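Local coordinates for Cap5O (Staphylococcus aureus, PDB 3OJO), which acts as a UDP-N-acetyl-mannosamine dehydrogenase in capsular polysaccharide biosynthesis and binds NAD as its cofactor, at residues S376-L381 / D396-K401; K317-G322 / S369-D374; F149-D154 / G181-A186; T124-S129 / Y156-P161. One frame throughout, in Å; residues are numbered along the deposited sequence.

Contact 1. Residues S376-L381 / D396-K401; sequences SLVLIL and DKMKHK
No hydrogen bond joins residues 376-381 to residues 396-401. The contact rests on a methionine, a histidine edge and backbone atoms. The apolar part belongs to Met-398. Its CG lies anti to the carbonyl carbon, and the chain bends at the thioether (chi3 97°). The bend lays the methyl over the backbone of the other segment: Met-398 CE is 3.4 Å from Leu-377 N and 3.5 Å from Val-378 N. Met-398 SD meets Val-378 CG2 at 3.8 Å, the two side chains crossing at about a right angle.

The second group is polar but unbonded. The His-400 ring turns its CD2 edge to Ser-376 OG, 3.6 Å away and near the ring plane. Both polar ends are satisfied by Ser-314. Ser-376 OG is hydrogen-bonded to Ser-314 O, and His-400 NE2 to Ser-314 OG. His-400 CB sits 3.4 Å from Ser-376 O. The carbonyl oxygens of Ser-376 and His-400 also lie close, but both are acceptors.

Within the loop, Lys-401 NZ makes a salt bridge to Asp-396 OD1 at 2.8 Å, from above the carboxylate plane.

The loop is the late part of a crossover without a helix between the parallel strands 377-380 and 402-405, in the domain that, by family, probably binds UDP. Strand 377-380 lies between 317-321 and 402-405. Val-378 and Met-398 face helix 368-372 through Val-372. Leu-377 and Leu-379 turn to the other face of the sheet, against helix 286-312.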
# COMPACT_ATOMS: atom_id res chain seq x y z
N SER B 376 30.64 -10.11 18.86
CA SER B 376 29.55 -10.13 19.84
C SER B 376 28.17 -10.26 19.17
O SER B 376 27.26 -10.82 19.78
CB SER B 376 29.60 -8.89 20.72
OG SER B 376 30.83 -8.82 21.42
N LEU B 377 28.03 -9.75 17.91
CA LEU B 377 26.77 -9.78 17.15
C LEU B 377 26.96 -9.96 15.64
O LEU B 377 27.81 -9.31 15.05
CB LEU B 377 25.94 -8.50 17.45
CG LEU B 377 24.75 -8.14 16.54
CD1 LEU B 377 23.53 -9.03 16.80
CD2 LEU B 377 24.40 -6.67 16.66
N VAL B 378 26.16 -10.85 15.02
CA VAL B 378 26.08 -11.04 13.55
C VAL B 378 24.83 -10.29 13.07
O VAL B 378 23.70 -10.57 13.49
CB VAL B 378 26.15 -12.51 13.07
CG1 VAL B 378 25.40 -12.72 11.74
CG2 VAL B 378 27.61 -12.95 12.93
N LEU B 379 25.06 -9.27 12.24
CA LEU B 379 24.01 -8.42 11.72
C LEU B 379 23.63 -8.80 10.29
O LEU B 379 24.43 -8.58 9.38
CB LEU B 379 24.42 -6.94 11.85
CG LEU B 379 23.35 -5.87 11.60
CD1 LEU B 379 22.14 -6.04 12.53
CD2 LEU B 379 23.94 -4.48 11.75
N ILE B 380 22.42 -9.37 10.10
CA ILE B 380 21.96 -9.73 8.76
C ILE B 380 21.15 -8.60 8.07
O ILE B 380 20.02 -8.27 8.47
CB ILE B 380 21.33 -11.13 8.66
CG1 ILE B 380 22.12 -12.14 9.50
CG2 ILE B 380 21.22 -11.55 7.18
CD1 ILE B 380 21.69 -13.53 9.36
N LEU B 381 21.75 -8.01 7.03
CA LEU B 381 21.24 -6.87 6.28
C LEU B 381 20.84 -7.15 4.83
O LEU B 381 20.17 -6.31 4.23
CB LEU B 381 22.21 -5.68 6.35
CG LEU B 381 22.71 -5.23 7.71
CD1 LEU B 381 23.71 -4.16 7.54
CD2 LEU B 381 21.56 -4.76 8.61
N ASP B 396 30.72 -20.62 15.43
CA ASP B 396 31.57 -21.13 16.52
C ASP B 396 32.64 -20.15 17.02
O ASP B 396 32.84 -20.04 18.22
CB ASP B 396 32.18 -22.50 16.17
CG ASP B 396 31.31 -23.69 16.54
OD1 ASP B 396 30.16 -23.48 16.99
OD2 ASP B 396 31.79 -24.85 16.38
N LYS B 397 33.26 -19.39 16.09
CA LYS B 397 34.32 -18.42 16.36
C LYS B 397 33.86 -17.09 17.04
O LYS B 397 34.71 -16.21 17.28
CB LYS B 397 35.12 -18.14 15.07
CG LYS B 397 35.96 -19.32 14.57
CD LYS B 397 36.88 -18.91 13.41
CE LYS B 397 37.73 -20.04 12.86
NZ LYS B 397 38.49 -19.62 11.65
N MET B 398 32.55 -16.94 17.34
CA MET B 398 31.98 -15.73 17.96
C MET B 398 32.20 -15.63 19.47
O MET B 398 32.13 -16.64 20.17
CB MET B 398 30.48 -15.63 17.68
CG MET B 398 30.13 -15.07 16.32
SD MET B 398 28.41 -14.53 16.31
CE MET B 398 28.57 -12.89 16.62
N LYS B 399 32.40 -14.39 19.97
CA LYS B 399 32.55 -14.08 21.40
C LYS B 399 31.20 -14.29 22.09
O LYS B 399 31.16 -14.66 23.27
CB LYS B 399 33.05 -12.63 21.59
CG LYS B 399 33.34 -12.25 23.03
CD LYS B 399 34.05 -10.92 23.16
CE LYS B 399 34.40 -10.64 24.61
NZ LYS B 399 35.46 -9.61 24.74
N HIS B 400 30.10 -14.04 21.35
CA HIS B 400 28.71 -14.22 21.77
C HIS B 400 27.92 -14.64 20.54
O HIS B 400 27.91 -13.92 19.56
CB HIS B 400 28.13 -12.92 22.35
CG HIS B 400 28.85 -12.40 23.55
ND1 HIS B 400 28.65 -12.96 24.80
CD2 HIS B 400 29.73 -11.39 23.66
CE1 HIS B 400 29.42 -12.27 25.63
NE2 HIS B 400 30.09 -11.31 24.98
N LYS B 401 27.30 -15.83 20.58
CA LYS B 401 26.52 -16.32 19.44
C LYS B 401 25.11 -15.69 19.36
O LYS B 401 24.11 -16.33 19.72
CB LYS B 401 26.49 -17.87 19.42
CG LYS B 401 27.84 -18.52 19.13
CD LYS B 401 27.72 -20.04 19.06
CE LYS B 401 29.04 -20.73 19.28
NZ LYS B 401 28.91 -22.21 19.15

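Contact 2. Residues K317-G322 / S369-D374; sequences KVTVFG and SHAVKD
Helix 368-372 belongs to a beta-alpha-beta crossover in the parallel sheet of the alpha/beta domain that, by family, probably binds UDP. The crossover runs from strand 351-355 to strand 377-380. It passes over strand 317-321, which lies between them, and this contact is that passage.

The tight part is polar. Lys-317 starts its side chain with chi1 at -150° and is extended beyond CG. It runs alongside the segment 369-374 and ends among carbonyls. Lys-317 NZ donates to Ala-371 O at 2.7 Å and to Lys-373 O at 2.6 Å. Thr-319 holds OG1 anti to its carbonyl carbon (chi1 -53°) and donates to the same Ala-371 O at 2.8 Å. Ala-371 O is thus gripped by two donors, both above its carbonyl plane. The ammonium charge may be eased by these carbonyls near the end of the helix. Beside these bonds, Thr-319 CG2 touches Ala-371 CB at 3.8 Å.

The outer side is looser. His-370, Lys-373 and Asp-374 are exposed. Asp-374 OD2 stays 6.3 Å from Lys-317 NZ and forms no salt bridge with it. Lys-317 CB merely passes Asp-374 O at 4.0 Å.

Deeper in, Phe-321 also meets the rings of Tyr-355 and Phe-387. The tip of its ring crosses Val-372 obliquely, and Phe-321 CZ is 3.7 Å from Val-372 CG1.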
# COMPACT_ATOMS: atom_id res chain seq x y z
N LYS B 317 32.91 -5.85 18.50
CA LYS B 317 32.81 -6.47 17.19
C LYS B 317 31.43 -6.90 16.72
O LYS B 317 30.79 -7.78 17.32
CB LYS B 317 33.86 -7.58 17.00
CG LYS B 317 34.28 -7.72 15.54
CD LYS B 317 34.91 -9.07 15.24
CE LYS B 317 35.14 -9.23 13.76
NZ LYS B 317 35.70 -10.57 13.44
N VAL B 318 30.98 -6.26 15.62
CA VAL B 318 29.73 -6.55 14.92
C VAL B 318 30.08 -6.98 13.50
O VAL B 318 30.77 -6.23 12.79
CB VAL B 318 28.65 -5.41 14.94
CG1 VAL B 318 29.16 -4.13 14.30
CG2 VAL B 318 27.35 -5.87 14.28
N THR B 319 29.64 -8.18 13.10
CA THR B 319 29.87 -8.69 11.76
C THR B 319 28.62 -8.48 10.91
O THR B 319 27.58 -9.10 11.15
CB THR B 319 30.35 -10.15 11.76
OG1 THR B 319 31.47 -10.27 12.62
CG2 THR B 319 30.72 -10.64 10.37
N VAL B 320 28.73 -7.62 9.91
CA VAL B 320 27.65 -7.34 8.97
C VAL B 320 27.63 -8.48 7.93
O VAL B 320 28.67 -8.86 7.40
CB VAL B 320 27.81 -5.92 8.35
CG1 VAL B 320 27.05 -5.78 7.03
CG2 VAL B 320 27.40 -4.84 9.34
N PHE B 321 26.43 -9.05 7.69
CA PHE B 321 26.18 -10.12 6.73
C PHE B 321 25.33 -9.54 5.58
O PHE B 321 24.12 -9.37 5.72
CB PHE B 321 25.49 -11.30 7.42
CG PHE B 321 26.39 -12.39 7.96
CD1 PHE B 321 25.94 -13.70 8.04
CD2 PHE B 321 27.67 -12.09 8.42
CE1 PHE B 321 26.76 -14.70 8.57
CE2 PHE B 321 28.49 -13.10 8.93
CZ PHE B 321 28.03 -14.40 9.00
N GLY B 322 25.98 -9.20 4.49
CA GLY B 322 25.34 -8.60 3.33
C GLY B 322 25.49 -7.09 3.29
O GLY B 322 25.22 -6.41 4.28
N SER B 369 34.20 -17.56 8.75
CA SER B 369 34.86 -17.93 10.02
C SER B 369 35.79 -16.82 10.52
O SER B 369 35.76 -16.47 11.71
CB SER B 369 35.60 -19.24 9.86
OG SER B 369 34.72 -20.26 9.42
N HIS B 370 36.58 -16.23 9.60
CA HIS B 370 37.50 -15.13 9.87
C HIS B 370 36.71 -13.86 10.23
O HIS B 370 37.14 -13.10 11.10
CB HIS B 370 38.42 -14.88 8.66
CG HIS B 370 39.73 -14.25 8.99
ND1 HIS B 370 39.86 -12.87 9.15
CD2 HIS B 370 40.95 -14.81 9.16
CE1 HIS B 370 41.14 -12.65 9.42
NE2 HIS B 370 41.84 -13.79 9.43
N ALA B 371 35.54 -13.65 9.56
CA ALA B 371 34.64 -12.50 9.78
C ALA B 371 33.90 -12.56 11.12
O ALA B 371 33.79 -11.52 11.78
CB ALA B 371 33.65 -12.37 8.63
N VAL B 372 33.40 -13.75 11.51
CA VAL B 372 32.68 -13.95 12.78
C VAL B 372 33.62 -14.03 14.00
O VAL B 372 33.14 -14.00 15.15
CB VAL B 372 31.67 -15.14 12.74
CG1 VAL B 372 30.61 -14.92 11.67
CG2 VAL B 372 32.37 -16.48 12.56
N LYS B 373 34.94 -14.16 13.75
CA LYS B 373 35.99 -14.28 14.77
C LYS B 373 35.97 -13.17 15.83
O LYS B 373 36.25 -12.00 15.56
CB LYS B 373 37.39 -14.46 14.12
CG LYS B 373 38.53 -14.85 15.08
CD LYS B 373 38.37 -16.25 15.70
CE LYS B 373 39.27 -16.45 16.90
NZ LYS B 373 38.87 -17.65 17.68
N ASP B 374 35.60 -13.57 17.04
CA ASP B 374 35.49 -12.84 18.32
C ASP B 374 34.39 -11.77 18.33
O ASP B 374 34.43 -10.84 19.16
CB ASP B 374 36.86 -12.28 18.80
CG ASP B 374 37.99 -13.30 18.89
OD1 ASP B 374 37.86 -14.27 19.69
OD2 ASP B 374 39.02 -13.11 18.21

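Contact 3. Residues F149-D154 / G181-A186; sequences FTIGED and GGVTKA
The N-terminus of helix 185-195, in the NAD-binding Rossmann domain, is met here by the loop that leads into strand 156-159. Thr-184 is the N-cap residue of that helix. Its chi1 of 72° puts OG1 in the crowded position between the backbone N and the carbonyl carbon. From there OG1 caps the backbone N of Cys-187.

Thr-184 OG1 also lies 3.3 Å from Gly-152 CA. Gly-152 has a positive phi (95°) and no side chain, so its backbone comes right up to the cap. The methyl of Thr-184 meets the residue before: CG2 is 3.5 Å from Ile-151 O. Ala-186, in the first turn, sets CB 3.4 Å from Gly-152 O. These are van der Waals contacts, and no hydrogen bond crosses between the segments.

The apolar pair lies further in. Ile-151 CG2 touches Val-183 CG1 at 3.8 Å, the two side chains crossing obliquely. Both residues also pack on Leu-157 and on helix 135-145.

The loop keeps its own bend. Thr-150 O accepts from Asp-154 N at 2.8 Å and from Glu-153 N at 3.2 Å. Asp-154 OD2 adds a weak bond to Thr-150 N.

A threonine N-cap is a classic way to start a helix. Here it begins helix 185-195 directly after strand 178-182, at a strand-to-helix turn of a Rossmann-type domain.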
# COMPACT_ATOMS: atom_id res chain seq x y z
N PHE B 149 12.09 18.06 -37.38
CA PHE B 149 11.30 16.85 -37.12
C PHE B 149 9.90 17.02 -36.53
O PHE B 149 9.66 17.93 -35.73
CB PHE B 149 12.11 15.83 -36.30
CG PHE B 149 13.21 15.11 -37.05
CD1 PHE B 149 12.92 14.09 -37.95
CD2 PHE B 149 14.55 15.41 -36.81
CE1 PHE B 149 13.94 13.42 -38.64
CE2 PHE B 149 15.57 14.73 -37.50
CZ PHE B 149 15.26 13.73 -38.40
N THR B 150 8.99 16.11 -36.93
CA THR B 150 7.58 16.01 -36.51
C THR B 150 7.37 14.59 -35.98
O THR B 150 7.55 13.61 -36.73
CB THR B 150 6.64 16.44 -37.66
OG1 THR B 150 6.88 17.83 -37.92
CG2 THR B 150 5.16 16.24 -37.33
N ILE B 151 7.03 14.48 -34.69
CA ILE B 151 6.85 13.20 -33.99
C ILE B 151 5.60 12.48 -34.49
O ILE B 151 4.51 13.06 -34.50
CB ILE B 151 6.93 13.37 -32.43
CG1 ILE B 151 8.35 13.79 -31.98
CG2 ILE B 151 6.53 12.09 -31.69
CD1 ILE B 151 8.65 15.02 -31.96
N GLY B 152 5.78 11.23 -34.92
CA GLY B 152 4.71 10.41 -35.47
C GLY B 152 4.64 10.48 -36.98
O GLY B 152 3.91 9.71 -37.61
N GLU B 153 5.44 11.40 -37.56
CA GLU B 153 5.52 11.64 -39.00
C GLU B 153 6.92 11.35 -39.51
O GLU B 153 7.11 10.40 -40.28
CB GLU B 153 5.08 13.08 -39.34
CG GLU B 153 4.24 13.18 -40.60
CD GLU B 153 3.33 14.39 -40.67
OE1 GLU B 153 2.31 14.40 -39.93
OE2 GLU B 153 3.54 15.24 -41.56
N ASP B 154 7.92 12.15 -39.06
CA ASP B 154 9.33 12.05 -39.45
C ASP B 154 10.13 11.06 -38.57
O ASP B 154 10.97 10.33 -39.10
CB ASP B 154 9.99 13.44 -39.42
CG ASP B 154 9.29 14.53 -40.20
OD1 ASP B 154 8.91 14.28 -41.35
OD2 ASP B 154 9.19 15.65 -39.68
N GLY B 181 5.05 2.46 -24.95
CA GLY B 181 4.52 3.79 -24.73
C GLY B 181 4.96 4.77 -25.80
O GLY B 181 6.04 5.35 -25.70
N GLY B 182 4.12 4.94 -26.83
CA GLY B 182 4.38 5.87 -27.92
C GLY B 182 3.87 7.27 -27.64
O GLY B 182 2.88 7.44 -26.93
N VAL B 183 4.55 8.29 -28.21
CA VAL B 183 4.14 9.69 -28.05
C VAL B 183 2.87 9.91 -28.88
O VAL B 183 1.98 10.66 -28.47
CB VAL B 183 5.29 10.68 -28.39
CG1 VAL B 183 4.82 12.13 -28.33
CG2 VAL B 183 6.46 10.47 -27.47
N THR B 184 2.79 9.21 -30.04
CA THR B 184 1.66 9.20 -30.96
C THR B 184 1.29 7.73 -31.21
O THR B 184 2.04 6.82 -30.83
CB THR B 184 2.01 9.90 -32.30
OG1 THR B 184 2.92 9.09 -33.07
CG2 THR B 184 2.54 11.32 -32.12
N LYS B 185 0.14 7.49 -31.87
CA LYS B 185 -0.33 6.14 -32.20
C LYS B 185 0.62 5.51 -33.26
O LYS B 185 0.79 4.29 -33.28
CB LYS B 185 -1.81 6.17 -32.64
CG LYS B 185 -2.79 6.61 -31.52
CD LYS B 185 -4.06 7.39 -32.04
CE LYS B 185 -5.05 7.82 -30.96
NZ LYS B 185 -5.00 9.29 -30.65
N ALA B 186 1.27 6.35 -34.09
CA ALA B 186 2.24 5.92 -35.11
C ALA B 186 3.52 5.40 -34.44
O ALA B 186 4.08 4.39 -34.90
CB ALA B 186 2.55 7.06 -36.06

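Contact 4. Residues T124-S129 / Y156-P161; sequences TIIVES and YLVHCP. With NAD (nicotinamide-adenine-dinucleotide), chain J.
Strands 124-127 and 156-159 are parallel neighbours in the sheet of the NAD-binding domain, joined through helix 135-145 as a beta-alpha-beta unit. Their backbone bonds alternate. Ile-125 N donates to Tyr-156 O at 2.7 Å, nearly along the C=O axis. Val-158 N then donates to Ile-125 O, and Val-127 N to Val-158 O. Ile-126 and Val-158 lie side by side on the face toward helix 185-195. Ile-125 and Leu-157 pair in the same way on the other face.

His-159 follows the strand bonds with a side-chain one. Its CG is anti to the backbone N (chi1 176°), which sends the ring across to the neighbouring strand. His-159 CB passes Val-127 O at 4.1 Å, and His-159 CG comes to 3.8 Å from Val-127 O. His-159 ND1 donates to Val-127 O at 2.8 Å, with the bond bent to 134°. At the ring edge His-159 CE1 lies in plane with Ser-129 O, 3.2 Å away. Pro-161 CD sits over one ring face, toward the rim. Cys-160 N also donates to Val-127 O, at 3.1 Å, so this carbonyl takes two bonds where the regular pairing ends.

Just beyond, Ser-129 reaches the cofactor: its C is 3.8 Å from NAD O2D. Ser-129 OG is held by Val-91 O, and Glu-128 OE2 by Tyr-195 OH.

To donate to Val-127 O, His-159 ND1 must carry a proton. The bond ties the His-159 ring to the end of strand 124-127, just before Ser-129 of the NAD pocket.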
# COMPACT_ATOMS: atom_id res chain seq x y z
N THR B 124 13.44 5.66 -35.38
CA THR B 124 12.76 5.38 -34.12
C THR B 124 13.73 5.53 -32.94
O THR B 124 14.85 5.02 -32.99
CB THR B 124 12.08 4.00 -34.13
OG1 THR B 124 11.29 3.89 -35.32
CG2 THR B 124 11.18 3.76 -32.90
N ILE B 125 13.31 6.27 -31.90
CA ILE B 125 14.06 6.45 -30.66
C ILE B 125 13.26 5.78 -29.56
O ILE B 125 12.12 6.16 -29.30
CB ILE B 125 14.38 7.94 -30.31
CG1 ILE B 125 15.00 8.75 -31.52
CG2 ILE B 125 15.19 8.06 -29.01
CD1 ILE B 125 16.27 8.33 -32.07
N ILE B 126 13.86 4.75 -28.95
CA ILE B 126 13.29 4.01 -27.83
C ILE B 126 14.11 4.34 -26.61
O ILE B 126 15.34 4.26 -26.65
CB ILE B 126 13.18 2.49 -28.06
CG1 ILE B 126 12.38 2.17 -29.35
CG2 ILE B 126 12.54 1.80 -26.82
CD1 ILE B 126 12.63 0.77 -29.89
N VAL B 127 13.44 4.75 -25.53
CA VAL B 127 14.10 5.00 -24.26
C VAL B 127 13.69 3.83 -23.35
O VAL B 127 12.51 3.67 -23.04
CB VAL B 127 13.76 6.40 -23.70
CG1 VAL B 127 14.46 6.65 -22.37
CG2 VAL B 127 14.16 7.48 -24.70
N GLU B 128 14.66 2.93 -23.07
CA GLU B 128 14.45 1.75 -22.22
C GLU B 128 14.74 2.04 -20.74
O GLU B 128 14.27 1.33 -19.87
CB GLU B 128 15.28 0.57 -22.70
CG GLU B 128 14.59 -0.29 -23.75
CD GLU B 128 15.29 -1.60 -24.08
OE1 GLU B 128 16.39 -1.86 -23.53
OE2 GLU B 128 14.74 -2.37 -24.90
N SER B 129 15.51 3.09 -20.47
CA SER B 129 15.91 3.57 -19.15
C SER B 129 14.69 4.08 -18.37
O SER B 129 13.71 4.52 -18.97
CB SER B 129 16.90 4.73 -19.31
OG SER B 129 18.01 4.36 -20.10
N TYR B 156 9.93 8.46 -34.70
CA TYR B 156 9.07 7.81 -33.73
C TYR B 156 9.68 7.74 -32.35
O TYR B 156 10.82 7.30 -32.20
CB TYR B 156 8.58 6.45 -34.25
CG TYR B 156 8.01 6.56 -35.65
CD1 TYR B 156 6.77 7.17 -35.87
CD2 TYR B 156 8.74 6.14 -36.75
CE1 TYR B 156 6.27 7.34 -37.16
CE2 TYR B 156 8.24 6.29 -38.05
CZ TYR B 156 7.01 6.90 -38.25
OH TYR B 156 6.52 7.05 -39.52
N LEU B 157 8.94 8.25 -31.35
CA LEU B 157 9.38 8.29 -29.96
C LEU B 157 8.62 7.27 -29.10
O LEU B 157 7.41 7.42 -28.89
CB LEU B 157 9.24 9.71 -29.39
CG LEU B 157 10.10 10.84 -29.92
CD1 LEU B 157 9.91 12.10 -29.07
CD2 LEU B 157 11.58 10.47 -29.95
N VAL B 158 9.33 6.23 -28.63
CA VAL B 158 8.80 5.14 -27.79
C VAL B 158 9.53 5.07 -26.43
O VAL B 158 10.76 5.13 -26.39
CB VAL B 158 8.93 3.75 -28.49
CG1 VAL B 158 8.33 2.62 -27.64
CG2 VAL B 158 8.34 3.76 -29.90
N HIS B 159 8.77 4.92 -25.34
CA HIS B 159 9.30 4.60 -24.03
C HIS B 159 8.86 3.18 -23.80
O HIS B 159 7.67 2.90 -23.75
CB HIS B 159 8.78 5.48 -22.88
CG HIS B 159 9.29 5.04 -21.52
ND1 HIS B 159 10.64 4.84 -21.28
CD2 HIS B 159 8.60 4.80 -20.38
CE1 HIS B 159 10.72 4.45 -20.02
NE2 HIS B 159 9.53 4.42 -19.43
N CYS B 160 9.82 2.26 -23.75
CA CYS B 160 9.54 0.88 -23.40
C CYS B 160 10.42 0.54 -22.20
O CYS B 160 11.62 0.34 -22.34
CB CYS B 160 9.76 -0.08 -24.56
SG CYS B 160 9.64 -1.82 -24.06
N PRO B 161 9.86 0.56 -20.98
CA PRO B 161 10.66 0.29 -19.79
C PRO B 161 11.23 -1.12 -19.74
O PRO B 161 10.52 -2.12 -19.85
CB PRO B 161 9.72 0.57 -18.61
CG PRO B 161 8.52 1.18 -19.19
CD PRO B 161 8.45 0.80 -20.63
PA NAD J . 24.48 -0.14 -16.05
O1A NAD J . 25.23 0.79 -15.18
O2A NAD J . 24.84 -1.55 -15.77
O5B NAD J . 24.81 0.22 -17.58
C5B NAD J . 24.84 1.54 -18.05
C4B NAD J . 25.90 1.62 -19.11
O4B NAD J . 25.67 2.75 -19.93
C3B NAD J . 27.32 1.74 -18.53
O3B NAD J . 28.18 0.84 -19.22
C2B NAD J . 27.72 3.16 -18.92
O2B NAD J . 29.10 3.33 -19.13
C1B NAD J . 26.90 3.40 -20.18
N9A NAD J . 26.69 4.84 -20.41
C8A NAD J . 26.43 5.79 -19.45
N7A NAD J . 26.18 6.97 -20.06
C5A NAD J . 26.29 6.77 -21.40
C6A NAD J . 26.16 7.65 -22.48
N6A NAD J . 25.86 8.93 -22.24
N1A NAD J . 26.33 7.17 -23.77
C2A NAD J . 26.62 5.83 -23.99
N3A NAD J . 26.75 4.97 -22.92
C4A NAD J . 26.59 5.43 -21.64
O3 NAD J . 22.90 0.15 -15.88
PN NAD J . 21.75 -0.92 -16.24
O1N NAD J . 21.61 -1.83 -15.07
O2N NAD J . 21.99 -1.47 -17.59
O5D NAD J . 20.44 -0.03 -16.25
C5D NAD J . 20.41 1.22 -16.89
C4D NAD J . 19.10 1.90 -16.51
O4D NAD J . 18.00 1.12 -16.93
C3D NAD J . 18.88 2.02 -15.00
O3D NAD J . 19.62 3.01 -14.32
C2D NAD J . 17.39 2.29 -14.98
O2D NAD J . 17.16 3.55 -15.54
C1D NAD J . 16.91 1.30 -16.03
N1N NAD J . 16.53 0.06 -15.31
C2N NAD J . 17.39 -1.00 -15.16
C3N NAD J . 16.98 -2.14 -14.44
C7N NAD J . 17.70 -3.45 -14.62
O7N NAD J . 16.91 -4.61 -14.80
N7N NAD J . 19.04 -3.49 -14.57
C4N NAD J . 15.71 -2.17 -13.86
C5N NAD J . 14.85 -1.08 -13.98
C6N NAD J . 15.29 0.04 -14.71

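The four contacts fall into two pairs at opposite sides of the chain's centre. Contacts 3 and 4 lie in the N-terminal NAD-binding domain, with centres about 11 Å apart. They share its mixed sheet, where strands 156-159 and 178-182 are neighbours, and their segments alternate along the chain. Contacts 1 and 2 come later, in the probable UDP-binding domain, with centres about 6 Å apart. Contact 2 closes before contact 1 opens, and strands 317-321 and 377-380 are neighbours in one parallel sheet. Contacts 1 and 4 have centres about 49 Å apart and do not touch. The pairs thus mark two separate sheets, one in each domain, and contact 4 is the one beside the cofactor.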